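Glutamate receptor 1 (Adineta vaga, PDB 4IO2) binds L-glutamate through its extracellular clamshell-shaped ligand-binding domain, and probably works as a glutamate-gated ion channel. Local coordinates at residues 123-136 with 165-179. Sequence-based numbering, arbitrary orientation. Where two conformers were deposited one is given.
With GLU (glutamic acid), chain E.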
# COMPACT_ATOMS: atom_id res chain seq x y z
N LEU A 123 -24.55 -3.78 -11.04
CA LEU A 123 -24.71 -2.33 -10.95
C LEU A 123 -24.38 -1.67 -12.28
O LEU A 123 -24.91 -0.60 -12.58
CB LEU A 123 -23.78 -1.72 -9.87
CG LEU A 123 -24.17 -1.86 -8.41
CD1 LEU A 123 -24.23 -3.30 -8.09
CD2 LEU A 123 -23.16 -1.15 -7.51
N LYS A 124 -23.50 -2.29 -13.05
CA LYS A 124 -23.04 -1.71 -14.32
C LYS A 124 -23.89 -2.18 -15.50
O LYS A 124 -23.78 -1.63 -16.58
CB LYS A 124 -21.55 -2.03 -14.54
CG LYS A 124 -20.58 -1.20 -13.68
CD LYS A 124 -19.12 -1.69 -13.75
CE LYS A 124 -18.20 -0.77 -12.95
NZ LYS A 124 -16.80 -1.27 -12.75
N ASN A 125 -24.73 -3.19 -15.29
CA ASN A 125 -25.63 -3.67 -16.35
C ASN A 125 -26.95 -2.93 -16.31
O ASN A 125 -27.66 -2.88 -17.30
CB ASN A 125 -25.92 -5.16 -16.21
CG ASN A 125 -24.74 -6.02 -16.55
OD1 ASN A 125 -23.70 -5.52 -17.01
ND2 ASN A 125 -24.87 -7.32 -16.32
N GLY A 126 -27.28 -2.39 -15.15
CA GLY A 126 -28.58 -1.79 -14.97
C GLY A 126 -29.62 -2.72 -14.36
O GLY A 126 -30.80 -2.47 -14.54
N LYS A 127 -29.21 -3.77 -13.64
CA LYS A 127 -30.17 -4.59 -12.89
C LYS A 127 -30.77 -3.74 -11.79
O LYS A 127 -31.91 -3.98 -11.36
CB LYS A 127 -29.51 -5.84 -12.27
CG LYS A 127 -30.52 -6.80 -11.58
CD LYS A 127 -29.88 -8.07 -11.01
CE LYS A 127 -30.94 -9.12 -10.60
NZ LYS A 127 -30.37 -10.41 -10.08
N ILE A 128 -29.99 -2.77 -11.33
CA ILE A 128 -30.35 -1.85 -10.26
C ILE A 128 -30.40 -0.48 -10.91
O ILE A 128 -29.39 -0.05 -11.50
CB ILE A 128 -29.25 -1.83 -9.15
CG1 ILE A 128 -28.95 -3.24 -8.65
CG2 ILE A 128 -29.68 -0.94 -7.99
CD1 ILE A 128 -28.05 -3.27 -7.44
N PRO A 129 -31.55 0.22 -10.83
CA PRO A 129 -31.54 1.61 -11.31
C PRO A 129 -30.49 2.40 -10.53
O PRO A 129 -30.19 2.02 -9.41
CB PRO A 129 -32.94 2.13 -10.94
CG PRO A 129 -33.77 0.89 -10.68
CD PRO A 129 -32.82 -0.13 -10.16
N TYR A 130 -29.97 3.47 -11.12
CA TYR A 130 -28.97 4.31 -10.45
C TYR A 130 -29.43 4.79 -9.08
O TYR A 130 -28.62 4.80 -8.13
CB TYR A 130 -28.66 5.53 -11.30
CG TYR A 130 -28.08 5.21 -12.66
CD1 TYR A 130 -26.88 4.54 -12.79
CD2 TYR A 130 -28.77 5.56 -13.82
CE1 TYR A 130 -26.34 4.26 -14.03
CE2 TYR A 130 -28.24 5.30 -15.08
CZ TYR A 130 -27.02 4.63 -15.17
OH TYR A 130 -26.46 4.34 -16.39
N ASN A 131 -30.69 5.19 -8.96
CA ASN A 131 -31.20 5.67 -7.68
C ASN A 131 -31.43 4.61 -6.59
O ASN A 131 -31.89 4.92 -5.47
CB ASN A 131 -32.47 6.42 -7.82
CG ASN A 131 -32.71 7.34 -6.66
OD1 ASN A 131 -31.84 8.06 -6.23
ND2 ASN A 131 -33.93 7.41 -6.24
N ARG A 132 -31.17 3.34 -6.93
CA ARG A 132 -31.13 2.33 -5.89
C ARG A 132 -29.72 1.94 -5.45
O ARG A 132 -29.54 1.02 -4.63
CB ARG A 132 -31.97 1.14 -6.30
CG ARG A 132 -33.47 1.58 -6.43
CD ARG A 132 -34.55 0.50 -6.42
NE ARG A 132 -34.47 -0.30 -5.19
CZ ARG A 132 -35.09 -0.04 -4.04
NH1 ARG A 132 -35.89 0.97 -3.87
NH2 ARG A 132 -34.86 -0.84 -3.01
N ILE A 133 -28.75 2.67 -5.99
CA ILE A 133 -27.39 2.61 -5.46
C ILE A 133 -27.12 3.82 -4.53
O ILE A 133 -27.07 4.94 -4.99
CB ILE A 133 -26.40 2.58 -6.64
CG1 ILE A 133 -26.74 1.43 -7.62
CG2 ILE A 133 -24.95 2.48 -6.11
CD1 ILE A 133 -26.01 1.55 -8.92
N GLY A 134 -26.99 3.60 -3.21
CA GLY A 134 -26.72 4.69 -2.27
C GLY A 134 -25.22 4.93 -2.13
O GLY A 134 -24.44 4.00 -2.09
N ILE A 135 -24.84 6.20 -2.17
CA ILE A 135 -23.45 6.59 -2.03
C ILE A 135 -23.31 7.71 -1.00
O ILE A 135 -23.96 8.72 -1.09
CB ILE A 135 -22.85 7.03 -3.39
CG1 ILE A 135 -22.84 5.88 -4.43
CG2 ILE A 135 -21.43 7.64 -3.18
CD1 ILE A 135 -21.85 4.80 -4.24
N ARG A 136 -22.42 7.53 -0.02
CA ARG A 136 -22.07 8.58 0.93
C ARG A 136 -21.25 9.69 0.27
O ARG A 136 -20.14 9.48 -0.24
CB ARG A 136 -21.33 8.00 2.13
CG ARG A 136 -22.20 7.14 3.02
CD ARG A 136 -21.36 6.38 4.03
NE ARG A 136 -20.62 5.30 3.35
CZ ARG A 136 -19.48 4.78 3.71
NH1 ARG A 136 -18.81 5.31 4.75
NH2 ARG A 136 -18.99 3.75 3.05
N MET A 165 -26.83 5.16 5.50
CA MET A 165 -26.60 4.01 4.63
C MET A 165 -27.30 2.79 5.24
O MET A 165 -28.04 2.10 4.54
CB MET A 165 -25.10 3.80 4.42
CG MET A 165 -24.70 2.69 3.50
SD MET A 165 -22.92 2.67 3.29
CE MET A 165 -22.32 2.30 4.95
N TYR A 166 -27.02 2.47 6.50
CA TYR A 166 -27.58 1.26 7.11
C TYR A 166 -29.11 1.32 7.10
O TYR A 166 -29.80 0.38 6.69
CB TYR A 166 -27.08 1.06 8.56
CG TYR A 166 -25.58 1.09 8.75
CD1 TYR A 166 -24.72 0.44 7.87
CD2 TYR A 166 -25.02 1.82 9.78
CE1 TYR A 166 -23.36 0.46 8.06
CE2 TYR A 166 -23.64 1.85 9.98
CZ TYR A 166 -22.82 1.19 9.10
OH TYR A 166 -21.46 1.25 9.28
N ASP A 167 -29.64 2.46 7.53
CA ASP A 167 -31.10 2.61 7.64
C ASP A 167 -31.79 2.52 6.27
O ASP A 167 -32.88 1.95 6.14
CB ASP A 167 -31.44 3.93 8.30
CG ASP A 167 -31.02 3.98 9.76
OD1 ASP A 167 -30.66 2.93 10.32
OD2 ASP A 167 -31.05 5.06 10.37
N SER A 168 -31.17 3.05 5.23
CA SER A 168 -31.79 3.04 3.91
C SER A 168 -31.80 1.64 3.31
O SER A 168 -32.73 1.27 2.61
CB SER A 168 -31.06 4.01 2.98
OG SER A 168 -31.20 5.33 3.45
N LEU A 169 -30.75 0.87 3.56
CA LEU A 169 -30.75 -0.53 3.17
C LEU A 169 -31.83 -1.28 3.94
O LEU A 169 -32.64 -1.98 3.33
CB LEU A 169 -29.39 -1.14 3.47
CG LEU A 169 -28.34 -0.81 2.42
CD1 LEU A 169 -26.95 -1.17 2.97
CD2 LEU A 169 -28.63 -1.52 1.10
N LEU A 170 -31.88 -1.12 5.24
CA LEU A 170 -32.83 -1.91 6.03
C LEU A 170 -34.27 -1.51 5.72
O LEU A 170 -35.17 -2.32 5.92
CB LEU A 170 -32.54 -1.75 7.51
CG LEU A 170 -31.24 -2.40 7.96
CD1 LEU A 170 -30.98 -1.99 9.38
CD2 LEU A 170 -31.26 -3.93 7.87
N ALA A 171 -34.50 -0.31 5.20
CA ALA A 171 -35.85 0.17 4.91
C ALA A 171 -36.26 -0.08 3.47
O ALA A 171 -37.40 0.21 3.11
CB ALA A 171 -35.98 1.64 5.24
N GLY A 172 -35.38 -0.67 2.68
CA GLY A 172 -35.65 -1.00 1.29
C GLY A 172 -35.65 0.18 0.34
O GLY A 172 -36.17 0.09 -0.79
N ILE A 173 -34.99 1.27 0.73
CA ILE A 173 -34.93 2.46 -0.12
C ILE A 173 -33.81 2.32 -1.15
O ILE A 173 -33.92 2.81 -2.27
CB ILE A 173 -34.64 3.71 0.72
CG1 ILE A 173 -35.80 3.96 1.68
CG2 ILE A 173 -34.44 4.92 -0.17
CD1 ILE A 173 -35.47 4.95 2.77
N ILE A 174 -32.71 1.69 -0.75
CA ILE A 174 -31.67 1.34 -1.70
C ILE A 174 -31.40 -0.16 -1.64
O ILE A 174 -31.76 -0.83 -0.65
CB ILE A 174 -30.36 2.14 -1.41
CG1 ILE A 174 -29.89 1.92 0.04
CG2 ILE A 174 -30.61 3.61 -1.70
CD1 ILE A 174 -28.54 2.67 0.38
N ASP A 175 -30.78 -0.69 -2.67
CA ASP A 175 -30.42 -2.11 -2.69
C ASP A 175 -28.96 -2.35 -2.36
O ASP A 175 -28.62 -3.43 -1.89
CB ASP A 175 -30.75 -2.73 -4.06
CG ASP A 175 -32.24 -2.77 -4.34
OD1 ASP A 175 -33.02 -3.05 -3.40
OD2 ASP A 175 -32.59 -2.41 -5.50
N VAL A 176 -28.08 -1.37 -2.64
CA VAL A 176 -26.65 -1.55 -2.39
C VAL A 176 -26.05 -0.22 -1.98
O VAL A 176 -26.57 0.86 -2.28
CB VAL A 176 -25.89 -2.07 -3.63
CG1 VAL A 176 -26.34 -3.44 -4.04
CG2 VAL A 176 -26.03 -1.08 -4.80
N SER A 177 -24.92 -0.29 -1.27
CA SER A 177 -23.99 0.84 -1.18
C SER A 177 -22.57 0.27 -1.25
O SER A 177 -22.39 -0.94 -1.47
CB SER A 177 -24.22 1.62 0.11
OG SER A 177 -23.47 2.85 0.10
N PHE A 178 -21.56 1.16 -1.13
CA PHE A 178 -20.15 0.76 -1.13
C PHE A 178 -19.60 1.11 0.24
O PHE A 178 -20.00 2.11 0.86
CB PHE A 178 -19.33 1.60 -2.12
CG PHE A 178 -19.72 1.49 -3.58
CD1 PHE A 178 -20.47 0.43 -4.04
CD2 PHE A 178 -19.31 2.46 -4.48
CE1 PHE A 178 -20.81 0.35 -5.38
CE2 PHE A 178 -19.62 2.37 -5.81
CZ PHE A 178 -20.38 1.31 -6.26
N MET A 179 -18.66 0.31 0.71
CA MET A 179 -18.03 0.53 2.02
C MET A 179 -16.65 -0.09 2.04
O MET A 179 -16.42 -1.13 1.45
CB MET A 179 -18.92 -0.04 3.11
CG MET A 179 -18.45 0.30 4.49
SD MET A 179 -19.69 -0.28 5.73
CE MET A 179 -18.92 0.35 7.24
N GLU E . -12.09 5.74 3.44
CA GLU E . -13.20 6.50 2.85
C GLU E . -12.71 7.87 2.40
O GLU E . -11.59 8.29 2.80
CB GLU E . -14.38 6.67 3.81
CG GLU E . -14.99 5.38 4.36
CD GLU E . -15.77 4.53 3.35
OE1 GLU E . -15.96 4.99 2.23
OE2 GLU E . -16.24 3.43 3.74
OXT GLU E . -13.44 8.54 1.63
O HOH W 1 -33.03 -2.72 -8.38
O HOH W 2 -34.23 4.66 -4.36
O HOH W 3 -37.81 1.95 -2.46
O HOH W 4 -21.31 4.86 0.48
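Arg132 and Asp175 form a salt bridge at one end of the contact, the guanidinium gripping the carboxylate side-on: NE lies 2.8 Å from Asp175 OD2, and NH2 bonds OD1 almost straight (177°). Both oxygens lie within the guanidinium plane, yet the two planes are turned 54° apart, so each oxygen is met from above the carboxylate plane. A bend at chi3 (58°) brings the guanidinium edge to Gly172 O, and Ile174 CA lies over one of its faces. Arg132 NH2 donates to Gly172 O at 2.7 Å, from above the carbonyl plane; Gly172, with positive phi, closes helix 162-170 in a Schellman motif. Arg112 pairs with the same carboxylate at OD1, so two arginines probably help keep Asp175 ionised.

Backbone pairing follows. Arg132 O accepts Asp175 N and, weakly, Val176 N, while Gly134 N donates to Val176 O at 2.9 Å; Ile133 and Val176 form a single bridge. Ser177 OG, swung away from its own backbone N, then donates to Gly134 O at 2.7 Å from above the carbonyl plane.

Near the ligand, Arg136 NH2 serves two acceptors at the guanidinium edge: Phe178 O, on a lone pair, and glutamate OE2, each at 2.9 Å. Met165 CE lies over one guanidinium face, and one water joins Arg136 N and NE to Ser177 OG. Arg136 is thus braced where it binds the ligand's side-chain carboxylate.

Apolar packing completes the contact. Ile135 CD1 makes a CH-pi contact over the Phe178 face, 3.9 Å from the centroid; Leu123 CD2 meets the ring edge, 3.5 Å from Phe178 CE1. Val176 CG2 packs beside Ile133 and against Leu123.

Strand 134-136 also pairs with parallel strand 157-159, and strand 177-180 with antiparallel strand 103-112; helix 140-148 packs against Ile133 and Ile135, within one lobe of the bilobed, periplasmic-binding-protein-like domain.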